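Surface protein VspA (Borrelia turicatae, PDB 1YJG) probably helps the spirochaete evade host immunity as one of a family of antigenically distinct outer-membrane lipoproteins expressed one at a time, here seen as its helical core. Local coordinates at residues D25-K33 with D43-I51; A111-I119 with K127-N136. All coordinates share one frame; numbering follows the deposited sequence.

Contact 1: residues D25-K33 with D43-I51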
loop_
_atom_site.group_PDB
_atom_site.type_symbol
_atom_site.label_atom_id
_atom_site.label_comp_id
_atom_site.label_asym_id
_atom_site.label_seq_id
_atom_site.Cartn_x
_atom_site.Cartn_y
_atom_site.Cartn_z
ATOM N N ASP A 25 6.033 5.369 -1.842
ATOM C CA ASP A 25 7.370 5.756 -1.359
ATOM C C ASP A 25 8.162 4.476 -1.031
ATOM O O ASP A 25 9.382 4.457 -1.131
ATOM C CB ASP A 25 7.319 6.615 -0.093
ATOM C CG ASP A 25 6.574 7.918 -0.279
ATOM O OD1 ASP A 25 6.457 8.402 -1.430
ATOM O OD2 ASP A 25 6.051 8.516 0.693
ATOM N N GLU A 26 7.459 3.423 -0.597
ATOM C CA GLU A 26 8.109 2.145 -0.276
ATOM C C GLU A 26 8.526 1.423 -1.570
ATOM O O GLU A 26 9.494 0.673 -1.565
ATOM C CB GLU A 26 7.223 1.238 0.592
ATOM C CG GLU A 26 6.691 1.857 1.896
ATOM C CD GLU A 26 7.759 2.364 2.860
ATOM O OE1 GLU A 26 7.385 3.081 3.812
ATOM O OE2 GLU A 26 8.961 2.045 2.704
ATOM N N LEU A 27 7.792 1.652 -2.660
ATOM C CA LEU A 27 8.090 1.046 -3.955
ATOM C C LEU A 27 9.290 1.739 -4.587
ATOM O O LEU A 27 10.082 1.102 -5.307
ATOM C CB LEU A 27 6.889 1.154 -4.900
ATOM C CG LEU A 27 5.611 0.418 -4.493
ATOM C CD1 LEU A 27 4.542 0.637 -5.549
ATOM C CD2 LEU A 27 5.847 -1.084 -4.272
ATOM N N ALA A 28 9.413 3.041 -4.329
ATOM C CA ALA A 28 10.516 3.840 -4.853
ATOM C C ALA A 28 11.841 3.402 -4.229
ATOM O O ALA A 28 12.887 3.565 -4.834
ATOM C CB ALA A 28 10.279 5.319 -4.608
ATOM N N LYS A 29 11.798 2.853 -3.014
ATOM C CA LYS A 29 13.008 2.367 -2.345
ATOM C C LYS A 29 13.503 1.066 -3.011
ATOM O O LYS A 29 14.604 0.603 -2.726
ATOM C CB LYS A 29 12.739 2.079 -0.863
ATOM C CG LYS A 29 12.553 3.303 0.013
ATOM C CD LYS A 29 11.961 2.894 1.363
ATOM C CE LYS A 29 11.337 4.073 2.099
ATOM N NZ LYS A 29 10.883 3.686 3.464
ATOM N N ALA A 30 12.664 0.458 -3.850
ATOM C CA ALA A 30 13.000 -0.783 -4.558
ATOM C C ALA A 30 13.548 -0.550 -5.964
ATOM O O ALA A 30 13.913 -1.504 -6.650
ATOM C CB ALA A 30 11.792 -1.682 -4.638
ATOM N N ILE A 31 13.560 0.705 -6.405
ATOM C CA ILE A 31 14.069 1.035 -7.726
ATOM C C ILE A 31 15.551 0.658 -7.793
ATOM O O ILE A 31 16.337 1.023 -6.916
ATOM C CB ILE A 31 13.888 2.542 -8.022
ATOM C CG1 ILE A 31 12.403 2.883 -8.200
ATOM C CG2 ILE A 31 14.696 2.959 -9.267
ATOM C CD1 ILE A 31 12.122 4.390 -8.336
ATOM N N GLY A 32 15.922 -0.088 -8.825
ATOM C CA GLY A 32 17.301 -0.508 -9.011
ATOM C C GLY A 32 17.776 -1.400 -7.887
ATOM O O GLY A 32 18.923 -1.298 -7.460
ATOM N N LYS A 33 16.874 -2.245 -7.395
ATOM C CA LYS A 33 17.167 -3.174 -6.315
ATOM C C LYS A 33 16.539 -4.541 -6.577
ATOM O O LYS A 33 15.407 -4.651 -7.071
ATOM C CB LYS A 33 16.650 -2.654 -4.963
ATOM C CG LYS A 33 17.206 -1.303 -4.512
ATOM C CD LYS A 33 18.527 -1.457 -3.790
ATOM C CE LYS A 33 19.140 -0.111 -3.430
ATOM N NZ LYS A 33 18.550 0.409 -2.168
ATOM N N ASP A 43 20.961 -3.481 -7.821
ATOM C CA ASP A 43 20.922 -4.205 -9.090
ATOM C C ASP A 43 20.131 -3.268 -10.014
ATOM O O ASP A 43 18.924 -3.408 -10.193
ATOM C CB ASP A 43 20.256 -5.566 -8.925
ATOM C CG ASP A 43 20.376 -6.431 -10.166
ATOM O OD1 ASP A 43 19.360 -7.017 -10.589
ATOM O OD2 ASP A 43 21.448 -6.590 -10.788
ATOM N N ALA A 44 20.842 -2.284 -10.555
ATOM C CA ALA A 44 20.291 -1.240 -11.428
ATOM C C ALA A 44 19.433 -1.577 -12.655
ATOM O O ALA A 44 19.565 -2.623 -13.287
ATOM C CB ALA A 44 21.427 -0.304 -11.857
ATOM N N ASP A 45 18.575 -0.607 -12.969
ATOM C CA ASP A 45 17.644 -0.607 -14.098
ATOM C C ASP A 45 16.595 -1.730 -14.163
ATOM O O ASP A 45 16.304 -2.368 -13.156
ATOM C CB ASP A 45 18.452 -0.476 -15.389
ATOM C CG ASP A 45 19.553 0.575 -15.278
ATOM O OD1 ASP A 45 19.387 1.558 -14.524
ATOM O OD2 ASP A 45 20.624 0.503 -15.901
ATOM N N LYS A 46 15.995 -1.919 -15.336
ATOM C CA LYS A 46 14.966 -2.940 -15.550
ATOM C C LYS A 46 13.797 -2.729 -14.564
ATOM O O LYS A 46 13.245 -3.687 -14.016
ATOM C CB LYS A 46 15.545 -4.360 -15.417
ATOM C CG LYS A 46 16.887 -4.586 -16.124
ATOM C CD LYS A 46 17.906 -5.196 -15.159
ATOM C CE LYS A 46 19.249 -5.476 -15.830
ATOM N NZ LYS A 46 19.480 -6.938 -16.058
ATOM N N ASN A 47 13.398 -1.470 -14.390
ATOM C CA ASN A 47 12.324 -1.101 -13.459
ATOM C C ASN A 47 10.888 -1.070 -13.981
ATOM O O ASN A 47 9.970 -0.842 -13.199
ATOM C CB ASN A 47 12.638 0.275 -12.858
ATOM C CG ASN A 47 13.903 0.276 -12.048
ATOM O OD1 ASN A 47 13.949 -0.306 -10.969
ATOM N ND2 ASN A 47 14.941 0.927 -12.558
ATOM N N ALA A 48 10.671 -1.306 -15.273
ATOM C CA ALA A 48 9.309 -1.268 -15.829
ATOM C C ALA A 48 8.190 -1.909 -14.985
ATOM O O ALA A 48 7.185 -1.258 -14.704
ATOM C CB ALA A 48 9.285 -1.859 -17.229
ATOM N N LYS A 49 8.364 -3.172 -14.595
ATOM C CA LYS A 49 7.341 -3.895 -13.810
ATOM C C LYS A 49 7.041 -3.296 -12.441
ATOM O O LYS A 49 5.945 -3.487 -11.914
ATOM C CB LYS A 49 7.685 -5.386 -13.687
ATOM C CG LYS A 49 6.925 -6.276 -14.675
ATOM C CD LYS A 49 7.197 -5.859 -16.114
ATOM C CE LYS A 49 6.670 -6.857 -17.130
ATOM N NZ LYS A 49 7.660 -7.026 -18.237
ATOM N N LEU A 50 8.028 -2.625 -11.853
ATOM C CA LEU A 50 7.855 -1.981 -10.556
ATOM C C LEU A 50 6.956 -0.757 -10.787
ATOM O O LEU A 50 6.062 -0.482 -9.984
ATOM C CB LEU A 50 9.207 -1.585 -9.947
ATOM C CG LEU A 50 9.181 -0.728 -8.681
ATOM C CD1 LEU A 50 8.456 -1.451 -7.537
ATOM C CD2 LEU A 50 10.594 -0.320 -8.276
ATOM N N ILE A 51 7.177 -0.042 -11.895
ATOM C CA ILE A 51 6.349 1.118 -12.205
ATOM C C ILE A 51 4.926 0.614 -12.496
ATOM O O ILE A 51 3.958 1.292 -12.173
ATOM C CB ILE A 51 6.870 1.945 -13.394
ATOM C CG1 ILE A 51 8.380 2.192 -13.305
ATOM C CG2 ILE A 51 6.124 3.295 -13.478
ATOM C CD1 ILE A 51 8.876 2.700 -11.966
#
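Leu50 meets the C-terminal part of helix 2-28 and the turn after it with one methyl on the backbone. Its CD2 lies 3.3 Å from Leu27 O and also packs on the side chains of Ala30 and Ile31. The closest of those side-chain approaches is Ile31 CG1 to Leu50 CD2, at 3.7 Å, and the two side chains cross at about a right angle. CD1, the other branch, rests against Leu27 CB at 4.0 Å. With CG anti to the backbone N (chi1 172°), Leu50 points its methyls at the Leu27-Ile31 backbone. Asn47, one turn earlier, supplies the polar grip. Its OD1 accepts the N-H of Gly32 at 2.9 Å, in the carbonyl plane and on a lone pair, with an N-H...O angle of 161°. The amide runs crosswise over Ile31, whose CG2 is 3.8 Å from Asn47 OD1. Asn47 ND2 is turned elsewhere: it bonds Asp110 OD1 and Val108 O, so both ends of the amide are fixed. The backbone adds a nearly straight bond from Asp43 N to Gly32 O, 3.0 Å long, with the donor above the carbonyl plane. Gly32 has positive phi and brings its CA within 3.9 Å of Ala44 CA. The second subunit borders this region, with Ser52 of that subunit bonding Lys33 O and Lys49 of that subunit bonding Asp43 O. Overlapping beta turns, type I from Ala28 and type II from Ala30, lead into strand 33-36. Together these contacts close the base of a two-stranded antiparallel beta hairpin that links consecutive helices of a helical bundle.

Contact 2: residues A111-I119 with K127-N136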
loop_
_atom_site.group_PDB
_atom_site.type_symbol
_atom_site.label_atom_id
_atom_site.label_comp_id
_atom_site.label_asym_id
_atom_site.label_seq_id
_atom_site.Cartn_x
_atom_site.Cartn_y
_atom_site.Cartn_z
ATOM N N ALA A 111 16.988 6.455 -12.977
ATOM C CA ALA A 111 16.645 7.874 -13.020
ATOM C C ALA A 111 15.261 8.094 -13.613
ATOM O O ALA A 111 14.499 8.910 -13.115
ATOM C CB ALA A 111 17.691 8.653 -13.798
ATOM N N ASP A 112 14.936 7.362 -14.674
ATOM C CA ASP A 112 13.630 7.490 -15.317
ATOM C C ASP A 112 12.504 6.910 -14.448
ATOM O O ASP A 112 11.377 7.403 -14.493
ATOM C CB ASP A 112 13.647 6.890 -16.720
ATOM C CG ASP A 112 14.638 7.601 -17.627
ATOM O OD1 ASP A 112 14.418 8.799 -17.904
ATOM O OD2 ASP A 112 15.676 7.057 -18.080
ATOM N N ALA A 113 12.807 5.879 -13.662
ATOM C CA ALA A 113 11.816 5.277 -12.780
ATOM C C ALA A 113 11.496 6.317 -11.707
ATOM O O ALA A 113 10.364 6.447 -11.291
ATOM C CB ALA A 113 12.335 4.009 -12.151
ATOM N N LYS A 114 12.505 7.080 -11.299
ATOM C CA LYS A 114 12.343 8.109 -10.288
ATOM C C LYS A 114 11.468 9.266 -10.777
ATOM O O LYS A 114 10.721 9.846 -9.985
ATOM C CB LYS A 114 13.704 8.594 -9.803
ATOM C CG LYS A 114 14.392 7.571 -8.922
ATOM C CD LYS A 114 15.848 7.915 -8.690
ATOM C CE LYS A 114 16.429 7.057 -7.563
ATOM N NZ LYS A 114 17.759 6.499 -7.892
ATOM N N THR A 115 11.539 9.594 -12.070
ATOM C CA THR A 115 10.709 10.678 -12.615
ATOM C C THR A 115 9.237 10.271 -12.603
ATOM O O THR A 115 8.359 11.099 -12.829
ATOM C CB THR A 115 11.096 11.080 -14.052
ATOM O OG1 THR A 115 10.771 10.023 -14.967
ATOM C CG2 THR A 115 12.616 11.314 -14.194
ATOM N N ALA A 116 8.968 8.994 -12.368
ATOM C CA ALA A 116 7.599 8.514 -12.320
ATOM C C ALA A 116 7.043 8.341 -10.912
ATOM O O ALA A 116 5.970 8.868 -10.627
ATOM C CB ALA A 116 7.458 7.200 -13.103
ATOM N N ILE A 117 7.776 7.647 -10.031
ATOM C CA ILE A 117 7.311 7.363 -8.655
ATOM C C ILE A 117 8.159 7.752 -7.436
ATOM O O ILE A 117 7.861 7.290 -6.322
ATOM C CB ILE A 117 7.038 5.831 -8.549
ATOM C CG1 ILE A 117 8.356 5.034 -8.486
ATOM C CG2 ILE A 117 6.209 5.347 -9.730
ATOM C CD1 ILE A 117 8.167 3.527 -8.305
ATOM N N ASP A 118 9.189 8.573 -7.616
ATOM C CA ASP A 118 10.056 8.994 -6.508
ATOM C C ASP A 118 9.902 10.498 -6.255
ATOM O O ASP A 118 10.492 11.309 -6.943
ATOM C CB ASP A 118 11.525 8.621 -6.802
ATOM C CG ASP A 118 12.395 8.617 -5.540
ATOM O OD1 ASP A 118 13.358 7.839 -5.469
ATOM O OD2 ASP A 118 12.190 9.351 -4.562
ATOM N N ILE A 119 9.104 10.854 -5.254
ATOM C CA ILE A 119 8.848 12.253 -4.920
ATOM C C ILE A 119 10.008 12.938 -4.206
ATOM O O ILE A 119 10.126 14.154 -4.254
ATOM C CB ILE A 119 7.552 12.397 -4.046
ATOM C CG1 ILE A 119 7.755 11.840 -2.634
ATOM C CG2 ILE A 119 6.335 11.733 -4.706
ATOM C CD1 ILE A 119 6.697 12.335 -1.639
ATOM N N LYS A 127 7.553 12.274 -15.539
ATOM C CA LYS A 127 6.862 11.054 -15.977
ATOM C C LYS A 127 5.878 10.516 -14.910
ATOM O O LYS A 127 5.672 9.307 -14.791
ATOM C CB LYS A 127 7.863 9.972 -16.396
ATOM C CG LYS A 127 8.886 10.439 -17.442
ATOM C CD LYS A 127 9.776 9.292 -17.940
ATOM C CE LYS A 127 11.089 9.807 -18.517
ATOM N NZ LYS A 127 12.014 10.335 -17.469
ATOM N N GLY A 128 5.283 11.422 -14.134
ATOM C CA GLY A 128 4.322 11.068 -13.100
ATOM C C GLY A 128 4.639 11.478 -11.670
ATOM O O GLY A 128 3.735 11.618 -10.868
ATOM N N ALA A 129 5.907 11.674 -11.334
ATOM C CA ALA A 129 6.276 12.050 -9.962
ATOM C C ALA A 129 5.669 13.396 -9.503
ATOM O O ALA A 129 5.297 13.543 -8.340
ATOM C CB ALA A 129 7.785 12.009 -9.775
ATOM N N GLU A 130 5.559 14.363 -10.415
ATOM C CA GLU A 130 4.979 15.659 -10.078
ATOM C C GLU A 130 3.528 15.462 -9.669
ATOM O O GLU A 130 3.078 16.029 -8.685
ATOM C CB GLU A 130 5.046 16.614 -11.266
ATOM C CG GLU A 130 4.360 17.959 -11.051
ATOM C CD GLU A 130 5.082 18.871 -10.058
ATOM O OE1 GLU A 130 4.610 20.011 -9.862
ATOM O OE2 GLU A 130 6.115 18.471 -9.473
ATOM N N GLU A 131 2.816 14.632 -10.431
ATOM C CA GLU A 131 1.412 14.343 -10.178
ATOM C C GLU A 131 1.259 13.593 -8.844
ATOM O O GLU A 131 0.279 13.774 -8.125
ATOM C CB GLU A 131 0.811 13.532 -11.339
ATOM C CG GLU A 131 0.617 14.296 -12.658
ATOM C CD GLU A 131 1.885 14.444 -13.508
ATOM O OE1 GLU A 131 2.940 13.877 -13.155
ATOM O OE2 GLU A 131 1.835 15.136 -14.555
ATOM N N LEU A 132 2.233 12.742 -8.541
ATOM C CA LEU A 132 2.255 11.950 -7.322
ATOM C C LEU A 132 2.449 12.855 -6.118
ATOM O O LEU A 132 1.878 12.589 -5.050
ATOM C CB LEU A 132 3.343 10.888 -7.403
ATOM C CG LEU A 132 3.477 9.935 -6.221
ATOM C CD1 LEU A 132 2.162 9.180 -5.969
ATOM C CD2 LEU A 132 4.632 8.989 -6.486
ATOM N N ILE A 133 3.236 13.922 -6.291
ATOM C CA ILE A 133 3.477 14.888 -5.221
ATOM C C ILE A 133 2.166 15.594 -4.894
ATOM O O ILE A 133 1.828 15.777 -3.728
ATOM C CB ILE A 133 4.551 15.929 -5.627
ATOM C CG1 ILE A 133 5.950 15.337 -5.455
ATOM C CG2 ILE A 133 4.414 17.230 -4.802
ATOM C CD1 ILE A 133 7.070 16.198 -6.067
ATOM N N LYS A 134 1.445 16.009 -5.938
ATOM C CA LYS A 134 0.160 16.694 -5.776
ATOM C C LYS A 134 -0.855 15.742 -5.140
ATOM O O LYS A 134 -1.680 16.151 -4.337
ATOM C CB LYS A 134 -0.368 17.222 -7.125
ATOM C CG LYS A 134 0.586 18.229 -7.797
ATOM C CD LYS A 134 -0.047 19.004 -8.966
ATOM C CE LYS A 134 0.779 20.244 -9.349
ATOM N NZ LYS A 134 1.302 20.166 -10.751
ATOM N N LEU A 135 -0.765 14.462 -5.484
ATOM C CA LEU A 135 -1.666 13.451 -4.946
ATOM C C LEU A 135 -1.442 13.304 -3.447
ATOM O O LEU A 135 -2.397 13.087 -2.693
ATOM C CB LEU A 135 -1.416 12.117 -5.641
ATOM C CG LEU A 135 -2.125 10.856 -5.166
ATOM C CD1 LEU A 135 -3.622 11.049 -5.134
ATOM C CD2 LEU A 135 -1.750 9.684 -6.079
ATOM N N ASN A 136 -0.174 13.408 -3.035
ATOM C CA ASN A 136 0.218 13.306 -1.632
ATOM C C ASN A 136 -0.313 14.511 -0.858
ATOM O O ASN A 136 -0.853 14.384 0.232
ATOM C CB ASN A 136 1.747 13.227 -1.487
ATOM C CG ASN A 136 2.274 11.790 -1.487
ATOM O OD1 ASN A 136 2.405 11.170 -0.435
ATOM N ND2 ASN A 136 2.596 11.268 -2.669
#
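Lys127 passes its side chain obliquely over Thr115 OG1 and ends at Asp112, so one ammonium serves two acceptors. Lys127 NZ donates to Thr115 OG1 at 2.8 Å. It also forms a salt bridge with Asp112 OD1 at 2.9 Å. Asp112 OD1 meets it with its anti lone pair, on the side away from the other carboxylate oxygen. A bend at the last torsion (chi4 71°) turns NZ in toward both. Thr115 OG1 is itself a donor, to Asp112 O one turn back at 2.7 Å. The hydroxyl therefore gives one bond and receives one. Thr115 O takes two backbone donors from opposite faces of its plane: Ala129 N at 2.9 Å and Lys127 N at 3.1 Å. The Ala129 bond is the straighter, 160° at the hydrogen, and the Lys127 bond is more bent. These bonds tie the C-terminal end of helix 110-117 to the start of helix 129-155, in a helix-loop-helix connection within the bundle. Gly128 is the N-cap residue of the second helix. Its positive phi and its closeness to Ala116 O suit a residue with no side chain. The short helix axes come within 7.8 Å and make an angle of 33°. Farther along, the contact turns apolar. Ile119 CB packs on Ile133 CG1 at 3.6 Å, and Ile119 CG2 packs on Leu132 CD2. Asn136 ND2 donates to Leu132 O at 2.8 Å. Leu132 O also accepts from Asn136 N, from the opposite face of its plane. Asn136 OD1 accepts from Lys22 NZ of helix 2-28.

How the contacts relate
Contact 1 closes before contact 2 opens along the chain, and their centres lie about 13 Å apart. Contact 1 joins helices 2-28 and 48-69 at the base of the hairpin that connects them. Contact 2 joins helices 110-117 and 129-155. The two meet directly. Ile51 CD1 packs against Ala113 CB at 3.7 Å, and Ala28 CB lies 3.6 Å from Ile117 O. Helix 110-117 thus packs against residues of both segments of contact 1. Contact 1 is about 16 Å from the chain centre and borders the second subunit, whereas contact 2 is about 10 Å from it and touches no other chain. One intrachain junction thus borders the second subunit, while the other is packed within the chain.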